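Local coordinates for protein interleukin-20 receptor subunit beta (Homo sapiens, PDB 6DF3) that pairs with interleukin-20 receptor subunit alpha to form a receptor for interleukins 19, 20 and 24, and with interleukin-22 receptor subunit alpha-1 to bind interleukins 20 and 24, at residues Leu7-Thr12 with His95-Gln100; Leu18-Val23 with Val30-Glu35; Ser53-Ser56 with Glu62-Val65; Asp67-Thr70 with Pro74-Leu77; Arg78-Leu83 with Ser88-Leu93. The protein carries 1 engineered substitution. All blocks are in the same frame, centred on the assembly; numbering follows the deposited sequence.

In the fold
All five contacts lie in the N-terminal fibronectin type III domain. Interaction 1 opens at strand 8-12 and closes only at strand 86-98, so the chain between its segments holds the other four, which follow one another without crossing. Interaction 2 closes the short loop from strand 15-19 to strand 31-37, which lie in opposite sheets. Interaction 3 then closes a small loop with a disulfide at strand 62-64. Interaction 4 folds the next loop onto the start of strand 74-83. Interaction 5 pairs that strand with 86-98 in a hairpin. Interactions 1 and 2 pack the two sheets together, and backbone bonds from interaction 3 reach both.

Interaction 1 of 5, residues Leu7-Thr12 with His95-Gln100; sequences LSVLST and HPFNRQ. Engineered in segment 95-100: Gln-100 (natural residue Asn).
Val-9 and Ser-11 pack on the ring of Phe-97 in an apolar contact between the two sheets of the N-terminal domain. It is buried, and it rests almost wholly on one aromatic ring. Val-9 uses its CG1 methyl, which lies over one face of Phe-97. The methyl sits 3.8 Å from the ring centroid and makes a CH-pi contact. It is displaced toward the CD1 and CE1 rim, and the distance from Val-9 CG1 to Phe-97 CD1 is 3.7 Å. CG2 of Val-9 reaches back over the root of the ring. The phenyl is carried straight across the gap because its CG is anti to the backbone N (chi1 180°). Its far end then meets Ser-11, whose CB is 3.4 Å from Phe-97 CZ and approaches obliquely. The two backbones stay well apart, with 7.2 Å between Val-9 CA and Phe-97 CA. This is the packing of a fibronectin type III sandwich, in which the first strand lies in one sheet and the last in the other. Leu-18 and Leu-77 extend the same core around Val-9, and the ring of His-16 also meets Phe-97. The hydroxyl of Ser-11 bonds to Thr-102 and His-16. After the ring the second segment passes into a short 3-10 turn. Asn-98 OD1 accepts from Gln-100 N at 2.9 Å, which makes an Asx turn. Gln-100 is an engineered residue (Asn in the natural sequence), and its NE2 bonds to the backbone O of Ile-178.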
# COMPACT_ATOMS: atom_id res chain seq x y z
N LEU C 7 -30.38 -0.51 -14.67
CA LEU C 7 -29.16 -0.41 -13.92
C LEU C 7 -28.01 -0.26 -14.86
O LEU C 7 -27.91 -1.03 -15.84
CB LEU C 7 -28.88 -1.67 -13.13
CG LEU C 7 -29.54 -1.67 -11.76
CD1 LEU C 7 -31.04 -1.62 -11.87
CD2 LEU C 7 -29.10 -2.89 -11.00
N SER C 8 -27.14 0.71 -14.56
CA SER C 8 -25.89 0.85 -15.27
C SER C 8 -24.78 1.46 -14.35
O SER C 8 -25.08 2.04 -13.32
CB SER C 8 -26.11 1.67 -16.58
OG SER C 8 -26.19 3.06 -16.30
N VAL C 9 -23.52 1.30 -14.74
CA VAL C 9 -22.41 1.96 -14.07
C VAL C 9 -21.81 3.02 -15.00
O VAL C 9 -21.35 2.69 -16.05
CB VAL C 9 -21.31 0.94 -13.65
CG1 VAL C 9 -20.17 1.66 -12.93
CG2 VAL C 9 -21.89 -0.13 -12.70
N LEU C 10 -21.77 4.27 -14.56
CA LEU C 10 -20.94 5.30 -15.12
C LEU C 10 -19.61 5.40 -14.33
O LEU C 10 -19.61 5.78 -13.15
CB LEU C 10 -21.66 6.64 -15.06
CG LEU C 10 -20.91 7.88 -15.54
CD1 LEU C 10 -20.64 7.71 -17.03
CD2 LEU C 10 -21.74 9.13 -15.28
N SER C 11 -18.51 5.07 -14.99
CA SER C 11 -17.23 5.09 -14.39
C SER C 11 -16.36 6.05 -15.15
O SER C 11 -16.00 5.77 -16.29
CB SER C 11 -16.57 3.71 -14.32
OG SER C 11 -15.18 3.79 -13.91
N THR C 12 -15.97 7.11 -14.45
CA THR C 12 -15.22 8.24 -14.94
C THR C 12 -13.98 8.43 -14.05
O THR C 12 -14.14 8.62 -12.82
CB THR C 12 -16.06 9.52 -14.78
OG1 THR C 12 -17.24 9.37 -15.54
CG2 THR C 12 -15.31 10.65 -15.36
N HIS C 95 -24.58 -6.57 -17.18
CA HIS C 95 -23.19 -6.87 -17.47
C HIS C 95 -22.29 -6.46 -16.33
O HIS C 95 -22.25 -5.30 -15.94
CB HIS C 95 -22.77 -6.17 -18.77
CG HIS C 95 -23.57 -6.65 -19.95
ND1 HIS C 95 -24.51 -5.87 -20.60
CD2 HIS C 95 -23.65 -7.89 -20.52
CE1 HIS C 95 -25.08 -6.57 -21.56
NE2 HIS C 95 -24.58 -7.80 -21.53
N PRO C 96 -21.60 -7.43 -15.75
CA PRO C 96 -20.69 -7.22 -14.66
C PRO C 96 -19.70 -6.08 -14.94
O PRO C 96 -19.27 -5.90 -16.05
CB PRO C 96 -19.92 -8.55 -14.65
CG PRO C 96 -20.94 -9.55 -15.07
CD PRO C 96 -21.60 -8.84 -16.19
N PHE C 97 -19.40 -5.27 -13.97
CA PHE C 97 -18.51 -4.12 -14.15
C PHE C 97 -17.02 -4.43 -13.73
O PHE C 97 -16.75 -4.93 -12.61
CB PHE C 97 -18.97 -2.97 -13.24
CG PHE C 97 -18.10 -1.76 -13.36
CD1 PHE C 97 -18.14 -1.01 -14.55
CD2 PHE C 97 -17.20 -1.42 -12.34
CE1 PHE C 97 -17.29 0.08 -14.69
CE2 PHE C 97 -16.38 -0.32 -12.46
CZ PHE C 97 -16.40 0.42 -13.64
N ASN C 98 -16.09 -4.04 -14.60
CA ASN C 98 -14.70 -4.14 -14.43
C ASN C 98 -14.11 -2.73 -14.55
O ASN C 98 -14.16 -2.09 -15.63
CB ASN C 98 -14.09 -5.06 -15.51
CG ASN C 98 -12.60 -5.42 -15.21
OD1 ASN C 98 -11.83 -4.60 -14.70
ND2 ASN C 98 -12.21 -6.65 -15.53
N ARG C 99 -13.40 -2.28 -13.50
CA ARG C 99 -12.80 -0.96 -13.54
C ARG C 99 -11.75 -0.77 -14.66
O ARG C 99 -11.39 0.33 -14.89
CB ARG C 99 -12.24 -0.54 -12.20
CG ARG C 99 -10.96 -1.30 -11.79
CD ARG C 99 -10.66 -1.08 -10.31
NE ARG C 99 -9.40 -1.73 -9.96
CZ ARG C 99 -8.78 -1.60 -8.81
NH1 ARG C 99 -9.23 -0.76 -7.89
NH2 ARG C 99 -7.67 -2.30 -8.61
N GLN C 100 -11.23 -1.83 -15.26
CA GLN C 100 -10.39 -1.75 -16.47
C GLN C 100 -11.09 -0.88 -17.57
O GLN C 100 -10.48 -0.28 -18.36
CB GLN C 100 -10.16 -3.19 -16.96
CG GLN C 100 -9.33 -3.44 -18.23
CD GLN C 100 -7.83 -3.40 -17.93
OE1 GLN C 100 -7.36 -4.04 -16.97
NE2 GLN C 100 -7.08 -2.66 -18.74

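Interaction 2 of 5, residues Leu18-Val23 with Val30-Glu35; sequences LMWSPV and VYYSVE
The hydroxyl oxygen of Tyr-32 accepts the backbone N-H of Val-23 at 3.0 Å (Val-23 N to Tyr-32 OH). The bond is fairly straight, 159° at the hydrogen, and the donor lies near the plane of the phenol ring. Pro-22 also packs on this oxygen, approaching obliquely, its CA 3.3 Å from Tyr-32 OH. The phenol thus anchors the bend that follows strand 15-19. Trp-20 comes in over the face of Tyr-32 in a T-shaped (edge-to-face) pair, with planes at 66°. The indole edge bearing NE1 does the touching. NE1 stands over the centre of the phenol ring, 3.3 Å from Tyr-32 CD1, and its N-H is aimed at that face. Trp-20 holds CG between its backbone N and carbonyl carbon (chi1 53°), and this drops the indole across toward strand 31-37. The six-membered part of the indole then covers the base of Tyr-32, with Trp-20 CZ2 3.5 Å from Tyr-32 CB. Its outer end meets a methyl of Val-34, where Trp-20 CH2 is 3.8 Å from Val-34 CG2. The other methyl of Val-34 packs on Leu-18, with Leu-18 CD2 3.7 Å from Val-34 CG1. These residues fill the core between the two sheets of the fibronectin type III sandwich, and Val-79 of strand 74-83 also reaches Trp-20 and Val-34. Tyr-32 therefore probably accepts in two ways: its oxygen takes a backbone N-H, and the electron-rich face of its ring is placed to attract the indole N-H.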
# COMPACT_ATOMS: atom_id res chain seq x y z
N LEU C 18 -22.99 3.63 -9.59
CA LEU C 18 -24.09 2.76 -9.99
C LEU C 18 -25.34 3.61 -10.04
O LEU C 18 -25.45 4.54 -9.22
CB LEU C 18 -24.27 1.61 -9.01
CG LEU C 18 -25.44 0.64 -9.26
CD1 LEU C 18 -25.16 -0.11 -10.53
CD2 LEU C 18 -25.60 -0.31 -8.09
N MET C 19 -26.25 3.37 -11.01
CA MET C 19 -27.43 4.28 -11.34
C MET C 19 -28.56 3.41 -11.78
O MET C 19 -28.32 2.35 -12.32
CB MET C 19 -27.21 5.29 -12.47
CG MET C 19 -26.04 6.25 -12.20
SD MET C 19 -25.49 7.34 -13.56
CE MET C 19 -25.78 6.29 -15.00
N TRP C 20 -29.76 3.86 -11.49
CA TRP C 20 -30.97 3.13 -11.84
C TRP C 20 -32.10 4.15 -11.99
O TRP C 20 -31.94 5.29 -11.57
CB TRP C 20 -31.25 2.03 -10.79
CG TRP C 20 -31.29 2.54 -9.36
CD1 TRP C 20 -32.37 3.00 -8.73
CD2 TRP C 20 -30.21 2.62 -8.42
NE1 TRP C 20 -32.06 3.38 -7.46
CE2 TRP C 20 -30.74 3.15 -7.23
CE3 TRP C 20 -28.86 2.29 -8.45
CZ2 TRP C 20 -29.96 3.38 -6.07
CZ3 TRP C 20 -28.07 2.53 -7.31
CH2 TRP C 20 -28.64 3.06 -6.13
N SER C 21 -33.21 3.76 -12.59
CA SER C 21 -34.40 4.61 -12.63
C SER C 21 -35.09 4.55 -11.26
O SER C 21 -35.14 3.51 -10.64
CB SER C 21 -35.42 4.14 -13.66
OG SER C 21 -34.81 3.89 -14.89
N PRO C 22 -35.65 5.68 -10.81
CA PRO C 22 -36.30 5.65 -9.51
C PRO C 22 -37.58 4.85 -9.53
O PRO C 22 -38.31 4.87 -10.53
CB PRO C 22 -36.59 7.13 -9.24
CG PRO C 22 -36.73 7.73 -10.60
CD PRO C 22 -35.65 7.05 -11.37
N VAL C 23 -37.87 4.19 -8.43
CA VAL C 23 -39.11 3.47 -8.28
C VAL C 23 -40.18 4.44 -7.85
O VAL C 23 -39.96 5.25 -6.94
CB VAL C 23 -38.96 2.33 -7.27
CG1 VAL C 23 -40.31 1.73 -6.91
CG2 VAL C 23 -38.00 1.30 -7.86
N VAL C 30 -38.72 6.78 -1.27
CA VAL C 30 -38.13 5.46 -1.42
C VAL C 30 -36.65 5.50 -1.07
O VAL C 30 -35.93 6.47 -1.42
CB VAL C 30 -38.35 4.90 -2.84
CG1 VAL C 30 -37.58 3.59 -3.04
CG2 VAL C 30 -39.85 4.73 -3.08
N TYR C 31 -36.22 4.46 -0.35
CA TYR C 31 -34.78 4.21 -0.09
C TYR C 31 -34.25 3.00 -0.89
O TYR C 31 -35.01 2.12 -1.31
CB TYR C 31 -34.57 4.06 1.43
CG TYR C 31 -34.77 5.39 2.21
CD1 TYR C 31 -33.97 6.53 1.91
CD2 TYR C 31 -35.71 5.51 3.26
CE1 TYR C 31 -34.13 7.74 2.59
CE2 TYR C 31 -35.86 6.74 3.95
CZ TYR C 31 -35.06 7.83 3.62
OH TYR C 31 -35.15 9.03 4.26
N TYR C 32 -32.96 2.97 -1.12
CA TYR C 32 -32.36 1.89 -1.92
C TYR C 32 -31.23 1.23 -1.15
O TYR C 32 -30.55 1.91 -0.39
CB TYR C 32 -31.82 2.47 -3.25
CG TYR C 32 -32.87 3.14 -4.08
CD1 TYR C 32 -33.79 2.38 -4.78
CD2 TYR C 32 -32.99 4.54 -4.11
CE1 TYR C 32 -34.80 2.97 -5.50
CE2 TYR C 32 -34.00 5.15 -4.86
CZ TYR C 32 -34.91 4.34 -5.55
OH TYR C 32 -35.94 4.88 -6.27
N SER C 33 -30.97 -0.06 -1.37
CA SER C 33 -29.76 -0.74 -0.81
C SER C 33 -29.00 -1.39 -1.93
O SER C 33 -29.61 -2.03 -2.79
CB SER C 33 -30.12 -1.78 0.25
OG SER C 33 -30.99 -1.17 1.20
N VAL C 34 -27.69 -1.21 -1.92
CA VAL C 34 -26.83 -1.84 -2.90
C VAL C 34 -25.91 -2.93 -2.31
O VAL C 34 -25.33 -2.71 -1.26
CB VAL C 34 -25.96 -0.80 -3.59
CG1 VAL C 34 -25.05 -1.47 -4.60
CG2 VAL C 34 -26.83 0.26 -4.21
N GLU C 35 -25.76 -4.06 -3.01
CA GLU C 35 -24.79 -5.08 -2.62
C GLU C 35 -23.96 -5.52 -3.82
O GLU C 35 -24.39 -5.29 -4.94
CB GLU C 35 -25.51 -6.27 -2.04
CG GLU C 35 -26.18 -5.90 -0.74
CD GLU C 35 -26.87 -7.09 -0.09
OE1 GLU C 35 -27.08 -8.12 -0.78
OE2 GLU C 35 -27.23 -6.98 1.11

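Interaction 3 of 5, residues Ser53-Ser56 with Glu62-Val65; sequences SWCS and ECDV
Cys-55 is joined to Cys-63 by a disulfide, with 2.0 Å between Cys-55 SG and Cys-63 SG. The torsion about the S-S bond is 103°, close to the relaxed right angle. The two cysteines reach it differently. Cys-55 turns its sulfur beside the backbone N (chi1 -52°), while Cys-63 sends its sulfur straight out, anti to its own N (chi1 180°). Both half-cystines are buried. Next to the covalent link, a water joins the two backbones. It accepts from Trp-54 N at 3.0 Å and donates to Asp-64 O at 3.0 Å, measured from its oxygen. The Trp-54 ring adds little more: its CD1 edge points at Asp-64 O from 4.1 Å, a loose approach near the ring plane. The indole N-H is used elsewhere, on Asp-67 OD2, and the carboxylate of Asp-64 bonds to Thr-66. The hydroxyl of Ser-53 bonds to a basic side chain of another protein chain. In the fold, segment 53-56 is loop and 62-64 is a short strand. Cys-55 bonds through its backbone to Val-34 of strand 31-37. Cys-63 pairs likewise with Leu-18 of strand 15-19, in the opposite sheet. The S-S bridge therefore ties together parts of both sheets, with Val-34 packed against both cysteines and Trp-20 against Cys-63.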
# COMPACT_ATOMS: atom_id res chain seq x y z
N SER C 53 -20.32 -0.01 0.87
CA SER C 53 -19.77 0.84 1.94
C SER C 53 -20.73 2.00 2.28
O SER C 53 -21.12 2.17 3.43
CB SER C 53 -18.39 1.35 1.53
OG SER C 53 -17.38 0.32 1.60
N TRP C 54 -21.19 2.73 1.27
CA TRP C 54 -21.98 3.96 1.49
C TRP C 54 -23.43 3.90 1.10
O TRP C 54 -24.10 4.96 1.14
CB TRP C 54 -21.33 5.13 0.77
CG TRP C 54 -19.93 5.26 1.14
CD1 TRP C 54 -18.87 5.16 0.31
CD2 TRP C 54 -19.41 5.47 2.45
NE1 TRP C 54 -17.71 5.33 1.02
CE2 TRP C 54 -18.01 5.52 2.34
CE3 TRP C 54 -20.00 5.61 3.73
CZ2 TRP C 54 -17.16 5.72 3.45
CZ3 TRP C 54 -19.17 5.82 4.83
CH2 TRP C 54 -17.75 5.87 4.68
N CYS C 55 -23.96 2.72 0.75
CA CYS C 55 -25.37 2.61 0.31
C CYS C 55 -26.20 1.51 0.86
O CYS C 55 -26.67 0.65 0.15
CB CYS C 55 -25.42 2.53 -1.21
SG CYS C 55 -24.49 3.88 -1.94
N SER C 56 -26.46 1.58 2.14
CA SER C 56 -27.51 0.79 2.73
C SER C 56 -28.52 1.86 3.13
O SER C 56 -28.17 2.86 3.73
CB SER C 56 -26.92 -0.05 3.88
OG SER C 56 -25.74 -0.79 3.44
N GLU C 62 -28.81 6.62 -7.08
CA GLU C 62 -27.45 6.28 -7.39
C GLU C 62 -26.62 5.92 -6.13
O GLU C 62 -27.09 6.01 -5.00
CB GLU C 62 -26.81 7.39 -8.25
CG GLU C 62 -26.53 8.65 -7.49
CD GLU C 62 -26.20 9.84 -8.39
OE1 GLU C 62 -26.93 10.09 -9.38
OE2 GLU C 62 -25.23 10.56 -8.08
N CYS C 63 -25.40 5.46 -6.36
CA CYS C 63 -24.47 5.05 -5.30
C CYS C 63 -23.06 5.09 -5.84
O CYS C 63 -22.75 4.41 -6.82
CB CYS C 63 -24.74 3.60 -4.87
SG CYS C 63 -23.64 2.95 -3.53
N ASP C 64 -22.21 5.86 -5.18
CA ASP C 64 -20.80 5.79 -5.39
C ASP C 64 -20.19 4.49 -4.78
O ASP C 64 -19.90 4.44 -3.58
CB ASP C 64 -20.14 7.05 -4.83
CG ASP C 64 -18.69 7.16 -5.24
OD1 ASP C 64 -18.12 6.12 -5.66
OD2 ASP C 64 -18.12 8.27 -5.17
N VAL C 65 -19.93 3.48 -5.62
CA VAL C 65 -19.39 2.20 -5.20
C VAL C 65 -17.88 2.16 -5.37
O VAL C 65 -17.27 1.11 -5.40
CB VAL C 65 -20.03 1.02 -6.00
CG1 VAL C 65 -21.55 1.02 -5.87
CG2 VAL C 65 -19.75 1.09 -7.48
O HOH W 1 -20.37 2.29 -1.56

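Interaction 4 of 5, residues Asp67-Thr70 with Pro74-Leu77; sequences DDIT and PYNL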
# COMPACT_ATOMS: atom_id res chain seq x y z
N ASP C 67 -15.40 2.73 -3.42
CA ASP C 67 -14.71 2.06 -2.32
C ASP C 67 -14.97 0.56 -2.20
O ASP C 67 -14.21 -0.08 -1.55
CB ASP C 67 -15.01 2.74 -1.02
CG ASP C 67 -14.52 4.18 -1.00
OD1 ASP C 67 -13.69 4.63 -1.85
OD2 ASP C 67 -15.07 4.87 -0.17
N ASP C 68 -15.97 0.02 -2.90
CA ASP C 68 -16.23 -1.38 -2.92
C ASP C 68 -15.50 -2.09 -4.05
O ASP C 68 -15.29 -3.26 -3.99
CB ASP C 68 -17.72 -1.60 -3.13
CG ASP C 68 -18.59 -0.84 -2.12
OD1 ASP C 68 -18.34 -0.93 -0.89
OD2 ASP C 68 -19.54 -0.14 -2.55
N ILE C 69 -15.19 -1.40 -5.15
CA ILE C 69 -14.51 -2.02 -6.26
C ILE C 69 -13.01 -1.90 -5.98
O ILE C 69 -12.46 -0.80 -6.11
CB ILE C 69 -14.88 -1.33 -7.61
CG1 ILE C 69 -16.41 -1.23 -7.83
CG2 ILE C 69 -14.26 -2.07 -8.77
CD1 ILE C 69 -17.19 -2.43 -7.51
N THR C 70 -12.34 -3.00 -5.58
CA THR C 70 -10.97 -2.88 -5.03
C THR C 70 -10.00 -3.83 -5.68
O THR C 70 -8.81 -3.99 -5.24
CB THR C 70 -10.96 -3.17 -3.52
OG1 THR C 70 -11.64 -4.35 -3.31
CG2 THR C 70 -11.70 -2.10 -2.71
N PRO C 74 -14.11 -8.36 -12.82
CA PRO C 74 -15.52 -8.00 -12.95
C PRO C 74 -16.27 -8.21 -11.65
O PRO C 74 -16.06 -9.21 -11.01
CB PRO C 74 -16.09 -8.97 -14.04
CG PRO C 74 -15.05 -10.08 -14.15
CD PRO C 74 -13.74 -9.57 -13.58
N TYR C 75 -17.20 -7.30 -11.37
CA TYR C 75 -18.01 -7.23 -10.19
C TYR C 75 -19.50 -7.27 -10.60
O TYR C 75 -19.90 -6.60 -11.53
CB TYR C 75 -17.75 -5.89 -9.43
CG TYR C 75 -16.63 -5.92 -8.47
CD1 TYR C 75 -15.33 -5.77 -8.91
CD2 TYR C 75 -16.85 -6.07 -7.10
CE1 TYR C 75 -14.23 -5.80 -8.03
CE2 TYR C 75 -15.76 -6.12 -6.19
CZ TYR C 75 -14.44 -5.98 -6.65
OH TYR C 75 -13.32 -5.94 -5.82
N ASN C 76 -20.28 -8.05 -9.90
CA ASN C 76 -21.70 -8.00 -9.91
C ASN C 76 -22.16 -7.02 -8.88
O ASN C 76 -21.60 -6.93 -7.81
CB ASN C 76 -22.29 -9.38 -9.55
CG ASN C 76 -21.82 -10.48 -10.48
OD1 ASN C 76 -21.50 -10.22 -11.63
ND2 ASN C 76 -21.72 -11.69 -9.96
N LEU C 77 -23.24 -6.35 -9.21
CA LEU C 77 -23.87 -5.37 -8.34
C LEU C 77 -25.40 -5.61 -8.42
O LEU C 77 -25.91 -6.01 -9.44
CB LEU C 77 -23.52 -4.01 -8.87
CG LEU C 77 -22.07 -3.57 -8.61
CD1 LEU C 77 -21.73 -2.46 -9.59
CD2 LEU C 77 -21.99 -3.07 -7.19
O HOH W 2 -13.76 -6.80 -3.32
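Asp-68 begins the contact with its backbone: its carbonyl O lies 3.6 Å from Tyr-75 CE2, oblique to the phenol ring. Its carboxylate turns elsewhere. OD2 bonds to the hydroxyl of Ser-52, and OD1 takes the backbone N of Ser-53 and forms a salt bridge with a basic side chain of another protein chain. Ile-69 comes next and supplies the apolar part. Its chain curls (chi1 -52°, chi2 -44°), and this brings CD1 over one face of Tyr-75. CD1 makes a CH-pi contact there, 3.9 Å from the ring centroid. The second branch lies along the CE1 side, with Ile-69 CG2 3.8 Å from Tyr-75 CE1. Thr-70 closes the contact at the phenol oxygen. Its backbone N-H points almost straight at Tyr-75 OH, 3.1 Å from Thr-70 N and 169° at the hydrogen. A water in the plane of the ring sits 2.7 Å from the same Tyr-75 OH. It also bridges to the Thr-70 hydroxyl, 3.2 Å from OG1. That hydroxyl bonds further to a polar side chain of another protein chain, so this loop takes part in the assembly. A tyrosine at the start of a strand, bonded through its hydroxyl to a backbone N-H five residues earlier, fits the tyrosine corner. This motif is found in Greek-key beta sandwiches, including fibronectin type III domains, where it pins the loop between the sheets.

Interaction 5 of 5, residues Arg78-Leu83 with Ser88-Leu93; sequences RVRATL and SAWSIL
Stacking dominates here: Trp-90 is sandwiched between Arg-78 and Arg-80. The guanidinium of Arg-78 lies flat on one face, its plane within 5° of the ring. Arg-78 CZ stands 3.5 Å from the centroid of the five-membered ring, a cation-pi contact. Arg-80 takes the opposite face and makes a CH-pi contact, with its CD 3.6 Å from the centroid of the six-membered ring. Its guanidinium lies over the rim of the ring at CZ2. Both arginines start with CG between N and the carbonyl carbon (chi1 64° and 75°) and run on extended, one along each face. The salt bridge from Arg-78 to Glu-35 fixes one of these arms. Ser-Ala-Trp-Ser and this sandwich recall part of the WSXWS ladder of class I cytokine receptors, although this class II receptor has only a partial motif, here in its N-terminal domain.

Hydrogen bonds join the hairpin of strands 74-83 and 86-98. Val-79 and Ser-91 form an antiparallel hydrogen-bonded pair, with Val-79 N 2.9 Å from Ser-91 O. Nearer the turn, Ser-88 OG stands in for a carbonyl: it accepts Ala-81 N at 2.8 Å and donates to Ala-89 O, while Ser-88 N bonds to Ala-81 O.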
# COMPACT_ATOMS: atom_id res chain seq x y z
N ARG C 78 -26.08 -5.47 -7.29
CA ARG C 78 -27.51 -5.52 -7.26
C ARG C 78 -28.11 -4.48 -6.33
O ARG C 78 -27.50 -4.07 -5.36
CB ARG C 78 -27.98 -6.89 -6.83
CG ARG C 78 -27.59 -7.29 -5.44
CD ARG C 78 -28.16 -8.68 -5.10
NE ARG C 78 -28.04 -8.96 -3.69
CZ ARG C 78 -28.40 -10.11 -3.14
NH1 ARG C 78 -28.94 -11.08 -3.85
NH2 ARG C 78 -28.23 -10.29 -1.85
N VAL C 79 -29.31 -4.09 -6.61
CA VAL C 79 -29.93 -3.00 -5.85
C VAL C 79 -31.39 -3.30 -5.57
O VAL C 79 -32.06 -3.95 -6.35
CB VAL C 79 -29.81 -1.68 -6.59
CG1 VAL C 79 -30.57 -1.74 -7.91
CG2 VAL C 79 -30.31 -0.51 -5.74
N ARG C 80 -31.90 -2.84 -4.44
CA ARG C 80 -33.33 -3.00 -4.19
C ARG C 80 -33.87 -1.77 -3.50
O ARG C 80 -33.12 -0.95 -2.99
CB ARG C 80 -33.60 -4.24 -3.35
CG ARG C 80 -33.27 -4.13 -1.86
CD ARG C 80 -33.63 -5.38 -1.07
NE ARG C 80 -32.98 -5.32 0.24
CZ ARG C 80 -32.99 -6.30 1.15
NH1 ARG C 80 -33.65 -7.43 0.94
NH2 ARG C 80 -32.33 -6.12 2.29
N ALA C 81 -35.19 -1.67 -3.49
CA ALA C 81 -35.86 -0.54 -2.92
C ALA C 81 -36.60 -0.98 -1.68
O ALA C 81 -37.07 -2.10 -1.62
CB ALA C 81 -36.81 0.04 -3.93
N THR C 82 -36.63 -0.08 -0.69
CA THR C 82 -37.39 -0.23 0.56
C THR C 82 -38.32 0.97 0.82
O THR C 82 -38.04 2.13 0.43
CB THR C 82 -36.50 -0.39 1.82
OG1 THR C 82 -35.33 0.44 1.74
CG2 THR C 82 -36.05 -1.84 1.99
N LEU C 83 -39.41 0.63 1.51
CA LEU C 83 -40.49 1.55 1.87
C LEU C 83 -41.20 0.89 3.07
O LEU C 83 -42.35 0.45 2.97
CB LEU C 83 -41.43 1.75 0.66
CG LEU C 83 -42.23 3.05 0.56
CD1 LEU C 83 -42.94 3.19 -0.78
CD2 LEU C 83 -43.24 3.12 1.68
N SER C 88 -38.56 -4.40 -2.36
CA SER C 88 -38.67 -4.98 -3.70
C SER C 88 -37.81 -6.25 -3.83
O SER C 88 -37.08 -6.60 -2.93
CB SER C 88 -38.18 -3.98 -4.74
OG SER C 88 -36.79 -3.67 -4.53
N ALA C 89 -37.89 -6.94 -4.95
CA ALA C 89 -36.98 -8.01 -5.24
C ALA C 89 -35.61 -7.35 -5.61
O ALA C 89 -35.52 -6.12 -5.77
CB ALA C 89 -37.54 -8.85 -6.38
N TRP C 90 -34.53 -8.13 -5.67
CA TRP C 90 -33.23 -7.57 -6.08
C TRP C 90 -33.18 -7.40 -7.59
O TRP C 90 -33.67 -8.27 -8.30
CB TRP C 90 -32.07 -8.47 -5.68
CG TRP C 90 -31.78 -8.51 -4.22
CD1 TRP C 90 -32.11 -9.53 -3.35
CD2 TRP C 90 -31.11 -7.50 -3.43
NE1 TRP C 90 -31.69 -9.21 -2.10
CE2 TRP C 90 -31.04 -7.99 -2.12
CE3 TRP C 90 -30.56 -6.24 -3.72
CZ2 TRP C 90 -30.46 -7.26 -1.08
CZ3 TRP C 90 -29.98 -5.51 -2.68
CH2 TRP C 90 -29.97 -6.02 -1.36
N SER C 91 -32.57 -6.33 -8.07
CA SER C 91 -32.28 -6.15 -9.50
C SER C 91 -30.75 -6.25 -9.70
O SER C 91 -30.00 -5.51 -9.03
CB SER C 91 -32.68 -4.76 -10.00
OG SER C 91 -34.01 -4.59 -10.33
N ILE C 92 -30.34 -7.09 -10.64
CA ILE C 92 -28.97 -7.38 -10.89
C ILE C 92 -28.48 -6.58 -12.07
O ILE C 92 -29.10 -6.53 -13.03
CB ILE C 92 -28.76 -8.88 -11.03
CG1 ILE C 92 -29.27 -9.53 -9.74
CG2 ILE C 92 -27.29 -9.25 -11.17
CD1 ILE C 92 -29.13 -11.03 -9.77
N LEU C 93 -27.34 -5.94 -11.96
CA LEU C 93 -26.70 -5.31 -13.14
C LEU C 93 -26.46 -6.38 -14.24
O LEU C 93 -25.95 -7.43 -13.96
CB LEU C 93 -25.38 -4.65 -12.70
CG LEU C 93 -24.54 -3.96 -13.72
CD1 LEU C 93 -25.23 -2.69 -14.10
CD2 LEU C 93 -23.13 -3.69 -13.17